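Local coordinates for iron binding protein FbpA (PDB 1SI0) that probably captures ferric iron in the periplasm, here together with carbonate, for uptake into the bacterial cell, at residues T99-V104 with I194-Y199. Residues are numbered along the deposited sequence; the frame is centred on the assembly and turned at random.
Sequences TTRARV and IGNSYY. With FE (Fe (III) ion), chain B; CO3 (carbonate ion), chain C.
Ile194 lays its CG2 methyl over one face of the Arg103 guanidinium, 3.5 Å from Arg103 NE, the two side chains crossing at about a right angle. Gly195 exchanges two backbone hydrogen bonds with Val104 in an antiparallel pair, and its CA lies over the same guanidinium face. The Asn196 amide accepts through OD1 and donates through ND2. OD1 accepts a hydrogen bond from Arg103 NH2 (2.8 Å), the donor standing above the carbonyl plane although OD1 lies in the guanidinium plane; Asp178 forms a salt bridge with the same NH2. ND2 gives a nearly straight bond (169°) to Tyr198 OH, 2.9 Å away, a second-shell contact that probably helps to position this iron ligand. In this periplasmic binding protein fold, strand 192-196, antiparallel to strand 96-108, leads into helix 198-205, whose first turn carries two iron ligands. Ser197 adds two more bonds to the same strand: its N reaches Ala102 O at 2.8 Å, and OG, set between its own backbone N and carbonyl carbon (chi1 51°), accepts Ala102 N at 3.1 Å. Tyr198 sets CE1 over the centre of the Arg101 guanidinium, 3.4 Å from CZ, with the planes 35° apart. Arg101 NH1 donates a hydrogen bond to carbonate O1 and forms a salt bridge with Glu268. Tyr198 and Tyr199 bind the ferric ion through OH, joined by Tyr142 and two carbonate oxygens.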
loop_
_atom_site.group_PDB
_atom_site.type_symbol
_atom_site.label_atom_id
_atom_site.label_comp_id
_atom_site.label_asym_id
_atom_site.label_seq_id
_atom_site.Cartn_x
_atom_site.Cartn_y
_atom_site.Cartn_z
ATOM N N THR A 99 2.076 7.146 -5.403
ATOM C CA THR A 99 0.794 6.616 -5.849
ATOM C C THR A 99 -0.114 6.503 -4.656
ATOM O O THR A 99 0.335 6.519 -3.507
ATOM C CB THR A 99 0.922 5.206 -6.424
ATOM O OG1 THR A 99 1.340 4.304 -5.391
ATOM C CG2 THR A 99 1.971 5.103 -7.520
ATOM N N THR A 100 -1.403 6.369 -4.925
ATOM C CA THR A 100 -2.305 5.880 -3.911
ATOM C C THR A 100 -2.893 4.552 -4.356
ATOM O O THR A 100 -2.891 4.196 -5.537
ATOM C CB THR A 100 -3.445 6.863 -3.593
ATOM O OG1 THR A 100 -4.207 7.154 -4.771
ATOM C CG2 THR A 100 -2.915 8.211 -3.134
ATOM N N ARG A 101 -3.390 3.830 -3.372
ATOM C CA ARG A 101 -3.993 2.532 -3.574
ATOM C C ARG A 101 -5.122 2.410 -2.579
ATOM O O ARG A 101 -5.124 3.063 -1.539
ATOM C CB ARG A 101 -2.973 1.409 -3.383
ATOM C CG ARG A 101 -2.159 1.463 -2.099
ATOM C CD ARG A 101 -0.842 2.188 -2.232
ATOM N NE ARG A 101 0.101 1.532 -3.134
ATOM C CZ ARG A 101 0.823 0.448 -2.846
ATOM N NH1 ARG A 101 1.645 -0.041 -3.759
ATOM N NH2 ARG A 101 0.740 -0.153 -1.672
ATOM N N ALA A 102 -6.106 1.600 -2.914
ATOM C CA ALA A 102 -7.227 1.332 -2.026
ATOM C C ALA A 102 -7.090 -0.066 -1.467
ATOM O O ALA A 102 -6.712 -0.979 -2.189
ATOM C CB ALA A 102 -8.524 1.460 -2.774
ATOM N N ARG A 103 -7.386 -0.252 -0.192
ATOM C CA ARG A 103 -7.463 -1.595 0.352
ATOM C C ARG A 103 -8.928 -1.975 0.311
ATOM O O ARG A 103 -9.747 -1.451 1.058
ATOM C CB ARG A 103 -6.879 -1.671 1.753
ATOM C CG ARG A 103 -6.628 -3.084 2.222
ATOM C CD ARG A 103 -5.410 -3.216 3.130
ATOM N NE ARG A 103 -5.080 -4.612 3.397
ATOM C CZ ARG A 103 -4.478 -5.425 2.539
ATOM N NH1 ARG A 103 -4.240 -6.675 2.884
ATOM N NH2 ARG A 103 -4.095 -5.002 1.351
ATOM N N VAL A 104 -9.242 -2.863 -0.619
ATOM C CA VAL A 104 -10.592 -3.184 -1.011
ATOM C C VAL A 104 -11.009 -4.538 -0.470
ATOM O O VAL A 104 -10.230 -5.239 0.182
ATOM C CB VAL A 104 -10.723 -3.143 -2.555
ATOM C CG1 VAL A 104 -10.343 -1.777 -3.090
ATOM C CG2 VAL A 104 -9.877 -4.223 -3.246
ATOM N N ILE A 194 -9.573 -9.308 1.852
ATOM C CA ILE A 194 -9.085 -7.945 1.869
ATOM C C ILE A 194 -7.800 -7.923 1.058
ATOM O O ILE A 194 -6.963 -8.803 1.199
ATOM C CB ILE A 194 -8.827 -7.496 3.317
ATOM C CG1 ILE A 194 -10.117 -7.559 4.138
ATOM C CG2 ILE A 194 -8.263 -6.081 3.352
ATOM C CD1 ILE A 194 -9.925 -7.232 5.598
ATOM N N GLY A 195 -7.648 -6.934 0.191
ATOM C CA GLY A 195 -6.421 -6.793 -0.565
ATOM C C GLY A 195 -6.344 -5.443 -1.231
ATOM O O GLY A 195 -7.327 -4.719 -1.297
ATOM N N ASN A 196 -5.171 -5.088 -1.735
ATOM C CA ASN A 196 -5.039 -3.805 -2.393
ATOM C C ASN A 196 -5.598 -3.874 -3.801
ATOM O O ASN A 196 -5.524 -4.907 -4.462
ATOM C CB ASN A 196 -3.593 -3.335 -2.423
ATOM C CG ASN A 196 -3.120 -2.813 -1.085
ATOM O OD1 ASN A 196 -3.910 -2.601 -0.165
ATOM N ND2 ASN A 196 -1.826 -2.582 -0.980
ATOM N N SER A 197 -6.112 -2.740 -4.254
ATOM C CA SER A 197 -6.814 -2.612 -5.521
ATOM C C SER A 197 -5.945 -2.956 -6.720
ATOM O O SER A 197 -6.390 -3.650 -7.624
ATOM C CB SER A 197 -7.326 -1.179 -5.674
ATOM O OG SER A 197 -6.284 -0.231 -5.454
ATOM N N TYR A 198 -4.721 -2.448 -6.748
ATOM C CA TYR A 198 -3.876 -2.593 -7.941
ATOM C C TYR A 198 -3.577 -4.060 -8.241
ATOM O O TYR A 198 -3.382 -4.412 -9.403
ATOM C CB TYR A 198 -2.579 -1.766 -7.837
ATOM C CG TYR A 198 -1.810 -2.046 -6.587
ATOM C CD1 TYR A 198 -2.094 -1.371 -5.408
ATOM C CD2 TYR A 198 -0.820 -3.010 -6.567
ATOM C CE1 TYR A 198 -1.412 -1.639 -4.261
ATOM C CE2 TYR A 198 -0.133 -3.296 -5.413
ATOM C CZ TYR A 198 -0.449 -2.614 -4.250
ATOM O OH TYR A 198 0.177 -2.885 -3.072
ATOM N N TYR A 199 -3.569 -4.917 -7.227
ATOM C CA TYR A 199 -3.337 -6.339 -7.469
ATOM C C TYR A 199 -4.394 -6.944 -8.379
ATOM O O TYR A 199 -4.097 -7.894 -9.096
ATOM C CB TYR A 199 -3.262 -7.136 -6.168
ATOM C CG TYR A 199 -2.057 -6.782 -5.346
ATOM C CD1 TYR A 199 -2.198 -6.290 -4.059
ATOM C CD2 TYR A 199 -0.773 -6.923 -5.855
ATOM C CE1 TYR A 199 -1.092 -5.952 -3.303
ATOM C CE2 TYR A 199 0.334 -6.583 -5.106
ATOM C CZ TYR A 199 0.172 -6.097 -3.829
ATOM O OH TYR A 199 1.276 -5.748 -3.091
HETATM FE FE FE B . 1.841 -3.883 -2.761
HETATM C C CO3 C . 4.105 -3.374 -3.688
HETATM O O1 CO3 C . 3.068 -2.651 -3.936
HETATM O O2 CO3 C . 3.980 -4.419 -2.952
HETATM O O3 CO3 C . 5.255 -3.030 -4.165
#